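Similar to yteR (Bacilus subtilis) (Clostridium acetobutylicum, PDB 4WU0) probably removes unsaturated galacturonic acid from the ends of rhamnogalacturonan fragments derived from pectin. Local coordinates at residues Leu47-Ile50 with Ile51-Met54; Ile82-Thr85 with Leu86-Thr90; Ala35-Tyr38 with Glu39-Lys42. One frame throughout, in Å; residues are numbered along the deposited sequence.

Contact 1. Residues Leu47-Ile50 with Ile51-Met54; sequences LDFI and IKTM
Thr53 reaches back one helical turn to Phe49 and meets it twice, once at the backbone and once at the ring. Its OG1 donates a hydrogen bond to Phe49 O at 2.9 Å, while Thr53 N donates to the same Phe49 O at 3.0 Å; the two donors arrive from opposite faces of the carbonyl plane, so that a single acceptor is gripped on both sides. With CG of Phe49 anti to its own N (chi1 -178°), the phenyl ring leans forward along the helix, and Thr53 OG1 ends up 3.8 Å above the ring plane, over its centre. This is the tight part of the contact, and Leu19 and Ile34 close around Phe49 from the neighbouring loop and from helix 25-41.

An apolar pair, Leu47 and Ile51, lies on another side of the helix. CD1 of Ile51 comes across Leu47 CG at 3.8 Å, and Ile51 CG1 lies 3.3 Å from Leu47 O, the acceptor for Ile51 N. Ile50 faces Ile82 and Leu86 of helix 80-90, whereas the sulfur-bearing chain of Met54 bends off toward Trp23 and Leu31.

The looser side is polar. Lys52 is exposed, and its chain, folded at its last two torsions, brings NZ to 3.7 Å from Phe49 CE1 at an oblique approach to the ring. Asp48 is partly exposed, and its OD1 forms a salt bridge with Lys44 NZ. One helix thus keeps an apolar surface for its neighbours and charged groups toward solvent: an amphipathic alpha-helix, of the kind expected in the (alpha/alpha)6 barrel of the six-hairpin glycosidases.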
# COMPACT_ATOMS: atom_id res chain seq x y z
N LEU A 47 3.16 18.18 -11.16
CA LEU A 47 3.98 18.56 -10.01
C LEU A 47 3.29 19.65 -9.22
O LEU A 47 3.21 19.60 -7.99
CB LEU A 47 5.37 19.03 -10.46
CG LEU A 47 6.28 19.54 -9.34
CD1 LEU A 47 6.49 18.45 -8.30
CD2 LEU A 47 7.63 20.03 -9.90
N ASP A 48 2.73 20.63 -9.92
CA ASP A 48 2.04 21.72 -9.25
C ASP A 48 0.85 21.23 -8.43
O ASP A 48 0.62 21.73 -7.33
CB ASP A 48 1.59 22.78 -10.25
CG ASP A 48 2.74 23.56 -10.84
OD1 ASP A 48 3.82 23.62 -10.20
OD2 ASP A 48 2.56 24.14 -11.93
N PHE A 49 0.12 20.25 -8.94
CA PHE A 49 -0.98 19.65 -8.21
C PHE A 49 -0.51 18.98 -6.93
O PHE A 49 -1.13 19.10 -5.89
CB PHE A 49 -1.73 18.62 -9.06
CG PHE A 49 -2.91 18.00 -8.37
CD1 PHE A 49 -4.07 18.72 -8.20
CD2 PHE A 49 -2.84 16.71 -7.88
CE1 PHE A 49 -5.16 18.16 -7.56
CE2 PHE A 49 -3.94 16.13 -7.25
CZ PHE A 49 -5.10 16.89 -7.08
N ILE A 50 0.61 18.28 -7.02
CA ILE A 50 1.19 17.62 -5.85
C ILE A 50 1.60 18.65 -4.81
O ILE A 50 1.27 18.52 -3.64
CB ILE A 50 2.37 16.75 -6.26
CG1 ILE A 50 1.89 15.61 -7.14
CG2 ILE A 50 3.05 16.16 -5.03
CD1 ILE A 50 3.01 14.88 -7.85
N ILE A 51 2.27 19.71 -5.26
CA ILE A 51 2.73 20.75 -4.36
C ILE A 51 1.54 21.39 -3.65
O ILE A 51 1.55 21.55 -2.42
CB ILE A 51 3.55 21.80 -5.13
CG1 ILE A 51 4.88 21.19 -5.59
CG2 ILE A 51 3.79 23.04 -4.28
CD1 ILE A 51 5.68 22.06 -6.58
N LYS A 52 0.52 21.76 -4.42
CA LYS A 52 -0.63 22.46 -3.88
C LYS A 52 -1.36 21.60 -2.86
O LYS A 52 -1.78 22.09 -1.81
CB LYS A 52 -1.58 22.89 -5.01
CG LYS A 52 -3.01 23.21 -4.56
CD LYS A 52 -3.90 23.61 -5.72
CE LYS A 52 -4.21 22.44 -6.66
NZ LYS A 52 -5.23 21.54 -6.09
N THR A 53 -1.49 20.30 -3.16
CA THR A 53 -2.15 19.38 -2.23
C THR A 53 -1.36 19.32 -0.90
O THR A 53 -1.93 19.44 0.19
CB THR A 53 -2.27 17.97 -2.86
OG1 THR A 53 -3.07 18.05 -4.04
CG2 THR A 53 -2.90 16.97 -1.87
N MET A 54 -0.05 19.17 -0.99
CA MET A 54 0.74 19.02 0.23
C MET A 54 0.88 20.32 1.00
O MET A 54 1.20 20.30 2.18
CB MET A 54 2.10 18.41 -0.06
CG MET A 54 2.03 16.97 -0.54
SD MET A 54 1.13 15.86 0.55
CE MET A 54 2.18 15.92 1.96

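Contact 2. Residues Ile82-Thr85 with Leu86-Thr90; sequences ILIT and LFKET
With chi1 near -65° in both Ile84 and Lys88, the two side chains leave the helix in the same sense, one turn apart: Ile84 has CG1 beside its own N and CG2 beside its carbonyl carbon, directed toward the next turn, while Lys88 swings its CG back over the preceding turn. The result is a side-by-side packing in which Ile84 CG2 touches Lys88 CD at 4.0 Å and Lys88 CG lies 3.3 Å from Ile84 O. Two further bends in the lysine chain then carry NZ to Glu145 of helix 129-146, with which it forms a salt bridge.

Leu86 repeats the backward lean, its CG 3.5 Å from Ile82 O, and the branches Ile82 CG1 and Leu86 CD1 approach only to 4.4 Å. Ile82, Leu83, Ile84 and Leu86 are buried and also pack against other helices, as befits a member of the helical barrel that this glycosidase family is built on: Ile50, Ile51 and Met54 of helix 44-54 meet one side, and Leu99 of helix 93-108 receives Leu83 and Ile84.

At the last turn Leu86 O accepts two bonds from Thr90. The hydroxyl OG1 donates at 2.8 Å from above the carbonyl plane, 39° out of it, and Thr90 N, also at 2.8 Å, comes from the opposite face. The same OG1 is hydrogen-bonded to Lys92 N, tying the helix end to the short turn before helix 93-108.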
# COMPACT_ATOMS: atom_id res chain seq x y z
N ILE A 82 5.86 10.77 -0.45
CA ILE A 82 5.73 11.91 -1.37
C ILE A 82 6.61 13.08 -0.95
O ILE A 82 7.09 13.84 -1.80
CB ILE A 82 4.26 12.32 -1.61
CG1 ILE A 82 4.15 13.28 -2.81
CG2 ILE A 82 3.62 12.90 -0.38
CD1 ILE A 82 4.40 12.64 -4.19
N LEU A 83 6.82 13.27 0.36
CA LEU A 83 7.71 14.33 0.81
C LEU A 83 9.16 14.13 0.34
O LEU A 83 9.84 15.10 0.01
CB LEU A 83 7.67 14.49 2.33
CG LEU A 83 6.34 14.94 2.94
CD1 LEU A 83 6.46 14.97 4.47
CD2 LEU A 83 5.96 16.31 2.42
N ILE A 84 9.62 12.88 0.30
CA ILE A 84 10.94 12.59 -0.27
C ILE A 84 10.99 13.02 -1.71
O ILE A 84 11.95 13.67 -2.15
CB ILE A 84 11.32 11.10 -0.10
CG1 ILE A 84 11.46 10.79 1.39
CG2 ILE A 84 12.64 10.78 -0.81
CD1 ILE A 84 11.60 9.31 1.70
N THR A 85 9.95 12.66 -2.46
CA THR A 85 9.88 13.01 -3.87
C THR A 85 9.90 14.52 -4.05
O THR A 85 10.63 15.05 -4.90
CB THR A 85 8.62 12.38 -4.46
OG1 THR A 85 8.75 10.95 -4.38
CG2 THR A 85 8.40 12.81 -5.91
N LEU A 86 9.13 15.23 -3.24
CA LEU A 86 9.08 16.68 -3.36
C LEU A 86 10.40 17.32 -2.96
O LEU A 86 10.81 18.31 -3.57
CB LEU A 86 7.95 17.26 -2.51
CG LEU A 86 6.54 17.09 -3.06
CD1 LEU A 86 5.50 17.37 -1.99
CD2 LEU A 86 6.32 18.00 -4.26
N PHE A 87 11.06 16.79 -1.93
CA PHE A 87 12.34 17.35 -1.53
C PHE A 87 13.37 17.17 -2.64
O PHE A 87 14.15 18.08 -2.93
CB PHE A 87 12.86 16.75 -0.23
CG PHE A 87 14.18 17.34 0.21
CD1 PHE A 87 14.27 18.68 0.52
CD2 PHE A 87 15.32 16.56 0.28
CE1 PHE A 87 15.49 19.24 0.91
CE2 PHE A 87 16.53 17.11 0.67
CZ PHE A 87 16.61 18.44 0.99
N LYS A 88 13.39 15.99 -3.25
CA LYS A 88 14.33 15.72 -4.34
C LYS A 88 14.04 16.60 -5.56
O LYS A 88 14.98 17.09 -6.21
CB LYS A 88 14.32 14.23 -4.73
CG LYS A 88 14.85 13.29 -3.62
CD LYS A 88 14.79 11.81 -4.03
CE LYS A 88 15.81 11.46 -5.12
NZ LYS A 88 17.20 11.85 -4.73
N GLU A 89 12.77 16.82 -5.86
CA GLU A 89 12.38 17.61 -7.02
C GLU A 89 12.58 19.11 -6.82
O GLU A 89 13.00 19.79 -7.75
CB GLU A 89 10.92 17.34 -7.41
CG GLU A 89 10.43 18.15 -8.61
CD GLU A 89 11.13 17.81 -9.92
OE1 GLU A 89 11.21 18.71 -10.80
OE2 GLU A 89 11.59 16.65 -10.09
N THR A 90 12.26 19.63 -5.63
CA THR A 90 12.20 21.08 -5.42
C THR A 90 13.32 21.61 -4.52
O THR A 90 13.63 22.80 -4.54
CB THR A 90 10.87 21.50 -4.76
OG1 THR A 90 10.87 21.08 -3.38
CG2 THR A 90 9.69 20.88 -5.49

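Contact 3. Residues Ala35-Tyr38 with Glu39-Lys42; sequences AKVY and EWTK
Lys36 and Glu39 run alongside each other beside helix 345-360, near the surface, and join at their charged ends. Followed outward, Glu39 starts with CB set 3.3 Å from Lys36 O. CG stands anti to the residue's own N (chi1 179°), and the chain continues extended to CD, which comes to 3.9 Å from Lys36 NZ. Of the two carboxylate oxygens, OE2 takes the salt bridge: Lys36 NZ meets it on the syn side at 3.1 Å, 23° out of the carboxylate plane. OE1 has a weak hydrogen bond to Tyr356 OH on helix 345-360, the helix that also packs on Lys36. The lysine reaches this point by folding twice in mid-chain.

Further along, Thr41 doubles its hold on Val37 O, with OG1 donating at 2.7 Å from above the carbonyl plane and Thr41 N at 2.9 Å from the opposite face. Its methyl CG2 touches Val37 CG1 at 3.8 Å and lies over the centre of one face of the Trp40 ring system. Trp40 in turn brings CD1 to 3.2 Å from Lys36 O, and its NE1 is bound to Ser5 OG. Lys42, with positive phi, leaves the helix.

At this helix end, then, Val37 O is shared between an amide and a hydroxyl, and that hydroxyl is also hydrogen-bonded to Asp43 N just beyond the helix. Separately, the opposite charges of Lys36 and Glu39 probably steady each other, although nearby solvent would be expected to weaken their attraction.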
# COMPACT_ATOMS: atom_id res chain seq x y z
N ALA A 35 2.86 11.49 -9.28
CA ALA A 35 4.26 11.81 -9.49
C ALA A 35 4.86 11.00 -10.64
O ALA A 35 5.75 11.49 -11.33
CB ALA A 35 5.07 11.62 -8.22
N LYS A 36 4.36 9.78 -10.86
CA LYS A 36 4.83 9.00 -12.01
C LYS A 36 4.37 9.62 -13.33
O LYS A 36 5.07 9.56 -14.34
CB LYS A 36 4.37 7.55 -11.93
CG LYS A 36 4.85 6.78 -10.70
CD LYS A 36 6.33 6.89 -10.40
CE LYS A 36 7.18 5.94 -11.22
NZ LYS A 36 8.59 5.89 -10.71
N VAL A 37 3.18 10.22 -13.32
CA VAL A 37 2.68 10.89 -14.51
C VAL A 37 3.50 12.14 -14.79
O VAL A 37 3.83 12.41 -15.94
CB VAL A 37 1.18 11.22 -14.35
CG1 VAL A 37 0.68 12.03 -15.53
CG2 VAL A 37 0.42 9.93 -14.20
N TYR A 38 3.89 12.87 -13.74
CA TYR A 38 4.83 13.97 -13.88
C TYR A 38 6.15 13.49 -14.50
O TYR A 38 6.68 14.11 -15.43
CB TYR A 38 5.11 14.65 -12.53
CG TYR A 38 6.16 15.71 -12.63
CD1 TYR A 38 6.00 16.79 -13.50
CD2 TYR A 38 7.32 15.64 -11.88
CE1 TYR A 38 6.98 17.77 -13.61
CE2 TYR A 38 8.29 16.61 -11.98
CZ TYR A 38 8.12 17.67 -12.85
OH TYR A 38 9.10 18.64 -12.91
N GLU A 39 6.66 12.37 -14.01
CA GLU A 39 7.93 11.83 -14.47
C GLU A 39 7.94 11.59 -15.97
O GLU A 39 8.89 11.97 -16.66
CB GLU A 39 8.22 10.51 -13.74
CG GLU A 39 9.50 9.78 -14.13
CD GLU A 39 9.69 8.50 -13.32
OE1 GLU A 39 10.09 7.47 -13.91
OE2 GLU A 39 9.43 8.53 -12.10
N TRP A 40 6.89 10.95 -16.49
CA TRP A 40 6.91 10.62 -17.92
C TRP A 40 6.40 11.72 -18.82
O TRP A 40 6.92 11.88 -19.92
CB TRP A 40 6.25 9.28 -18.23
CG TRP A 40 4.74 9.18 -18.24
CD1 TRP A 40 3.95 8.68 -17.25
CD2 TRP A 40 3.86 9.52 -19.32
NE1 TRP A 40 2.63 8.70 -17.64
CE2 TRP A 40 2.55 9.21 -18.91
CE3 TRP A 40 4.05 10.07 -20.60
CZ2 TRP A 40 1.44 9.42 -19.73
CZ3 TRP A 40 2.95 10.28 -21.41
CH2 TRP A 40 1.66 9.96 -20.97
N THR A 41 5.45 12.51 -18.36
CA THR A 41 4.92 13.59 -19.20
C THR A 41 5.82 14.82 -19.18
O THR A 41 5.83 15.61 -20.14
CB THR A 41 3.52 14.05 -18.76
OG1 THR A 41 3.59 14.65 -17.45
CG2 THR A 41 2.52 12.90 -18.76
N LYS A 42 6.58 14.97 -18.10
CA LYS A 42 7.37 16.16 -17.81
C LYS A 42 6.50 17.41 -17.76
O LYS A 42 6.99 18.54 -17.92
CB LYS A 42 8.49 16.31 -18.84
CG LYS A 42 9.41 15.07 -18.89
CD LYS A 42 10.60 15.31 -19.80
CE LYS A 42 11.65 14.24 -19.65
NZ LYS A 42 11.24 12.96 -20.29

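The three contacts belong to three helices, 25-41, 44-54 and 80-90, and lie on the same side of the chain's centre, about 19 to 21 Å from it. Contacts 1 and 2 are the nearest pair, with centres about 11 Å apart; contact 3 is about 13 Å from either. One meeting point is Leu47, whose CD2 packs on Glu89 CG at 3.6 Å and on Tyr38 OH at 3.6 Å. Beside this methyl group Glu89 and Tyr38 also meet each other, Glu89 OE1 lying 3.0 Å from Tyr38 OH in a probable hydrogen bond. A second is Ile50, whose CG2 meets Ile82 CG1 at 3.8 Å and whose CD1 lies 3.7 Å from Ala35 N.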